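Prolyl-tRNA synthetase (Naegleria fowleri, PDB 6UYH) probably attaches proline to its cognate tRNA in an ATP-dependent reaction, as a class II aminoacyl-tRNA synthetase, and binds the inhibitor halofuginone together with an ATP analogue. Local coordinates at residues K177-L188 / G236-Q244. Residues are numbered along the deposited sequence; the frame is centred on the assembly and turned at random.
Sequences KEEADEEVFTIL and GGTSHHLGQ. With ANP (phosphoaminophosphonic acid-adenylate ester), chain C; HFG (7-bromo-6-chloro-3-{3-[(2R,3S)-3-hydroxypiperidin-2-yl]-2-oxopropyl}quinazolin-4(3H)-one), chain D.
S239 and V184 form the tight centre of this contact, where helix 177-188 runs antiparallel to strand 236-243 (178°) at an axis distance of 7.9 Å. With OG anti to the backbone N (chi1 -176°), S239 reaches the helix and donates to V184 O at 3.0 Å. The bond lies in the carbonyl plane on a lone pair (C=O...OG 112°), and because L188 N also donates to that oxygen, two donors grip it. The two methyls of V184 lie along the strand: CG1 beside S239 OG, CG2 against H240 O and H241 CB.

Toward the helix start, A180 CB approaches the H241 ring obliquely, 3.6 Å from CE1. D181 OD1 stands 3.8 Å above one ring face, offset toward the rim, and G243 N sits over the centre of the opposite face. N267 OD1 bonds to H241 ND1, which is consistent with a fixed ring rotation. The solvent side is at exposed K177, which meets H241 NE2 through aliphatic CG and CE, while its NZ pairs with D181 OD2 at 2.8 Å.

Side chains alternate along the strand: from its other face T238 OG1 bonds ANP O3' (2.6 Å) and H240 NE2 donates to HFG O7' (2.8 Å). The helix thus backs the ligand-binding strand of the class II core, which pairs antiparallel with strand 219-227 on one edge and strand 261-272 on the other.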
# COMPACT_ATOMS: atom_id res chain seq x y z
N LYS A 177 -20.30 15.10 -19.65
CA LYS A 177 -19.02 15.79 -19.69
C LYS A 177 -18.89 16.79 -18.55
O LYS A 177 -17.80 16.97 -18.00
CB LYS A 177 -18.85 16.50 -21.04
CG LYS A 177 -17.47 17.14 -21.23
CD LYS A 177 -17.38 17.95 -22.51
CE LYS A 177 -15.94 18.37 -22.80
NZ LYS A 177 -15.38 19.34 -21.82
N GLU A 178 -19.99 17.46 -18.20
CA GLU A 178 -19.94 18.44 -17.12
C GLU A 178 -19.45 17.80 -15.83
O GLU A 178 -18.58 18.35 -15.14
CB GLU A 178 -21.32 19.08 -16.93
N GLU A 179 -19.99 16.63 -15.49
CA GLU A 179 -19.53 15.94 -14.28
C GLU A 179 -18.05 15.60 -14.38
O GLU A 179 -17.31 15.75 -13.40
CB GLU A 179 -20.33 14.66 -14.06
CG GLU A 179 -21.80 14.88 -13.73
CD GLU A 179 -22.54 13.57 -13.48
OE1 GLU A 179 -21.93 12.63 -12.92
OE2 GLU A 179 -23.72 13.49 -13.85
N ALA A 180 -17.61 15.12 -15.54
CA ALA A 180 -16.21 14.73 -15.69
C ALA A 180 -15.30 15.95 -15.61
O ALA A 180 -14.31 15.95 -14.86
CB ALA A 180 -16.03 13.98 -17.01
N ASP A 181 -15.64 17.02 -16.34
CA ASP A 181 -14.87 18.27 -16.26
C ASP A 181 -14.68 18.71 -14.81
O ASP A 181 -13.57 19.05 -14.40
CB ASP A 181 -15.57 19.39 -17.04
CG ASP A 181 -15.45 19.25 -18.55
OD1 ASP A 181 -14.52 18.57 -19.04
OD2 ASP A 181 -16.28 19.85 -19.25
N GLU A 182 -15.76 18.69 -14.03
CA GLU A 182 -15.69 19.15 -12.64
C GLU A 182 -14.69 18.33 -11.84
O GLU A 182 -13.94 18.88 -11.02
CB GLU A 182 -17.08 19.09 -11.99
CG GLU A 182 -17.08 19.54 -10.54
CD GLU A 182 -18.33 19.11 -9.78
OE1 GLU A 182 -19.21 18.46 -10.39
OE2 GLU A 182 -18.42 19.41 -8.57
N GLU A 183 -14.66 17.01 -12.04
CA GLU A 183 -13.73 16.19 -11.28
C GLU A 183 -12.28 16.47 -11.65
O GLU A 183 -11.41 16.49 -10.78
CB GLU A 183 -14.03 14.71 -11.46
CG GLU A 183 -13.06 13.85 -10.63
CD GLU A 183 -13.02 12.38 -11.00
OE1 GLU A 183 -12.56 12.05 -12.10
OE2 GLU A 183 -13.43 11.55 -10.16
N VAL A 184 -12.00 16.69 -12.95
CA VAL A 184 -10.62 16.97 -13.36
C VAL A 184 -10.02 18.08 -12.51
O VAL A 184 -8.90 17.95 -11.98
CB VAL A 184 -10.57 17.35 -14.86
CG1 VAL A 184 -9.15 17.87 -15.21
CG2 VAL A 184 -10.94 16.16 -15.73
N PHE A 185 -10.75 19.17 -12.34
CA PHE A 185 -10.19 20.33 -11.66
C PHE A 185 -10.27 20.19 -10.15
O PHE A 185 -9.45 20.77 -9.43
CB PHE A 185 -10.87 21.61 -12.18
CG PHE A 185 -10.54 21.89 -13.61
CD1 PHE A 185 -9.37 22.58 -13.94
CD2 PHE A 185 -11.34 21.41 -14.64
CE1 PHE A 185 -9.03 22.81 -15.26
CE2 PHE A 185 -11.01 21.65 -15.96
CZ PHE A 185 -9.85 22.35 -16.28
N THR A 186 -11.24 19.42 -9.66
CA THR A 186 -11.28 19.04 -8.24
C THR A 186 -10.05 18.23 -7.85
O THR A 186 -9.42 18.49 -6.81
CB THR A 186 -12.57 18.25 -7.96
OG1 THR A 186 -13.70 19.10 -8.18
CG2 THR A 186 -12.58 17.72 -6.53
N ILE A 187 -9.68 17.23 -8.67
CA ILE A 187 -8.48 16.45 -8.37
C ILE A 187 -7.24 17.31 -8.51
O ILE A 187 -6.30 17.21 -7.71
CB ILE A 187 -8.41 15.19 -9.26
CG1 ILE A 187 -9.59 14.25 -8.98
CG2 ILE A 187 -7.08 14.44 -9.04
CD1 ILE A 187 -9.60 13.65 -7.58
N LEU A 188 -7.21 18.18 -9.52
CA LEU A 188 -6.06 19.07 -9.70
C LEU A 188 -5.86 19.96 -8.48
O LEU A 188 -4.72 20.21 -8.06
CB LEU A 188 -6.25 19.93 -10.96
CG LEU A 188 -4.98 20.69 -11.39
CD1 LEU A 188 -3.93 19.74 -11.93
CD2 LEU A 188 -5.32 21.78 -12.40
N GLY A 236 4.44 17.86 -11.76
CA GLY A 236 4.23 17.34 -10.42
C GLY A 236 3.10 16.37 -10.23
O GLY A 236 3.03 15.72 -9.19
N GLY A 237 2.20 16.24 -11.20
CA GLY A 237 1.02 15.40 -11.07
C GLY A 237 0.07 15.75 -12.20
O GLY A 237 0.18 16.84 -12.76
N THR A 238 -0.84 14.86 -12.55
CA THR A 238 -1.52 14.97 -13.83
C THR A 238 -2.99 14.61 -13.67
O THR A 238 -3.32 13.64 -12.99
CB THR A 238 -0.87 14.04 -14.86
OG1 THR A 238 0.55 14.22 -14.83
CG2 THR A 238 -1.36 14.36 -16.23
N SER A 239 -3.88 15.38 -14.30
CA SER A 239 -5.31 15.06 -14.25
C SER A 239 -5.91 15.25 -15.64
O SER A 239 -5.96 16.37 -16.15
CB SER A 239 -6.01 15.94 -13.20
OG SER A 239 -7.38 15.60 -13.07
N HIS A 240 -6.36 14.15 -16.25
CA HIS A 240 -6.82 14.11 -17.63
C HIS A 240 -8.34 14.05 -17.70
O HIS A 240 -8.96 13.29 -16.96
CB HIS A 240 -6.33 12.86 -18.37
CG HIS A 240 -4.86 12.62 -18.30
ND1 HIS A 240 -3.95 13.35 -19.03
CD2 HIS A 240 -4.14 11.70 -17.61
CE1 HIS A 240 -2.73 12.91 -18.78
NE2 HIS A 240 -2.82 11.91 -17.93
N HIS A 241 -8.92 14.79 -18.65
CA HIS A 241 -10.24 14.45 -19.17
C HIS A 241 -10.05 13.58 -20.41
O HIS A 241 -9.45 14.02 -21.40
CB HIS A 241 -11.06 15.69 -19.49
CG HIS A 241 -12.42 15.37 -20.06
ND1 HIS A 241 -13.29 14.49 -19.44
CD2 HIS A 241 -13.04 15.78 -21.18
CE1 HIS A 241 -14.39 14.39 -20.16
NE2 HIS A 241 -14.27 15.16 -21.23
N LEU A 242 -10.54 12.34 -20.35
CA LEU A 242 -10.36 11.40 -21.44
C LEU A 242 -11.52 11.45 -22.44
O LEU A 242 -11.45 10.80 -23.48
CB LEU A 242 -10.20 9.98 -20.88
CG LEU A 242 -9.10 9.74 -19.83
CD1 LEU A 242 -9.18 8.30 -19.30
CD2 LEU A 242 -7.71 10.03 -20.40
N GLY A 243 -12.54 12.26 -22.16
CA GLY A 243 -13.70 12.31 -23.01
C GLY A 243 -14.31 10.94 -23.16
O GLY A 243 -14.45 10.18 -22.19
N GLN A 244 -14.67 10.60 -24.40
CA GLN A 244 -15.18 9.28 -24.74
C GLN A 244 -14.15 8.47 -25.53
O GLN A 244 -14.50 7.48 -26.17
CB GLN A 244 -16.48 9.40 -25.52
CG GLN A 244 -17.60 10.09 -24.74
CD GLN A 244 -18.81 10.41 -25.59
OE1 GLN A 244 -18.68 10.82 -26.74
NE2 GLN A 244 -20.00 10.22 -25.02
PG ANP C . 7.20 12.43 -17.73
O1G ANP C . 7.55 13.39 -18.76
O2G ANP C . 7.79 11.02 -18.14
O3G ANP C . 7.83 12.97 -16.38
PB ANP C . 4.50 11.14 -17.96
O1B ANP C . 3.60 11.58 -19.01
O2B ANP C . 5.27 9.87 -18.44
N3B ANP C . 5.58 12.31 -17.51
PA ANP C . 2.30 10.15 -16.36
O1A ANP C . 1.20 11.03 -16.79
O2A ANP C . 2.23 8.84 -17.07
O3A ANP C . 3.73 10.78 -16.66
O5' ANP C . 2.40 9.86 -14.78
C5' ANP C . 1.67 10.52 -13.72
C4' ANP C . 2.69 11.23 -12.86
O4' ANP C . 3.67 10.29 -12.38
C3' ANP C . 3.49 12.27 -13.63
O3' ANP C . 2.80 13.51 -13.68
C2' ANP C . 4.79 12.36 -12.82
O2' ANP C . 4.66 13.34 -11.80
C1' ANP C . 4.93 10.93 -12.25
N9 ANP C . 5.93 10.12 -12.93
C8 ANP C . 5.98 9.82 -14.27
N7 ANP C . 7.00 9.06 -14.61
C5 ANP C . 7.66 8.85 -13.41
C6 ANP C . 8.82 8.12 -13.08
N6 ANP C . 9.52 7.40 -13.96
N1 ANP C . 9.23 8.14 -11.80
C2 ANP C . 8.50 8.81 -10.90
N3 ANP C . 7.39 9.52 -11.08
C4 ANP C . 7.02 9.50 -12.37
O4' HFG D . -0.04 6.82 -17.72
C21 HFG D . -0.41 7.67 -18.50
C3' HFG D . -1.76 8.33 -18.36
C2' HFG D . -2.35 8.37 -16.95
N1' HFG D . -2.70 7.03 -16.45
C6' HFG D . -3.40 7.09 -15.16
C5' HFG D . -2.57 7.76 -14.10
C4' HFG D . -2.12 9.15 -14.58
C39 HFG D . -1.44 9.06 -15.93
O7' HFG D . -1.11 10.37 -16.39
C1' HFG D . 0.46 8.11 -19.68
N3 HFG D . 1.45 7.10 -20.04
C4 HFG D . 0.99 5.92 -20.61
O11 HFG D . -0.20 5.76 -20.85
C10 HFG D . 2.04 4.92 -20.84
C5 HFG D . 1.73 3.69 -21.42
C2 HFG D . 2.77 7.29 -19.74
N1 HFG D . 3.72 6.43 -19.90
C9 HFG D . 3.35 5.20 -20.46
C8 HFG D . 4.34 4.23 -20.60
C7 HFG D . 4.01 3.01 -21.16
BR1 HFG D . 5.35 1.68 -21.25
C6 HFG D . 2.72 2.75 -21.59
CL1 HFG D . 2.33 1.27 -22.41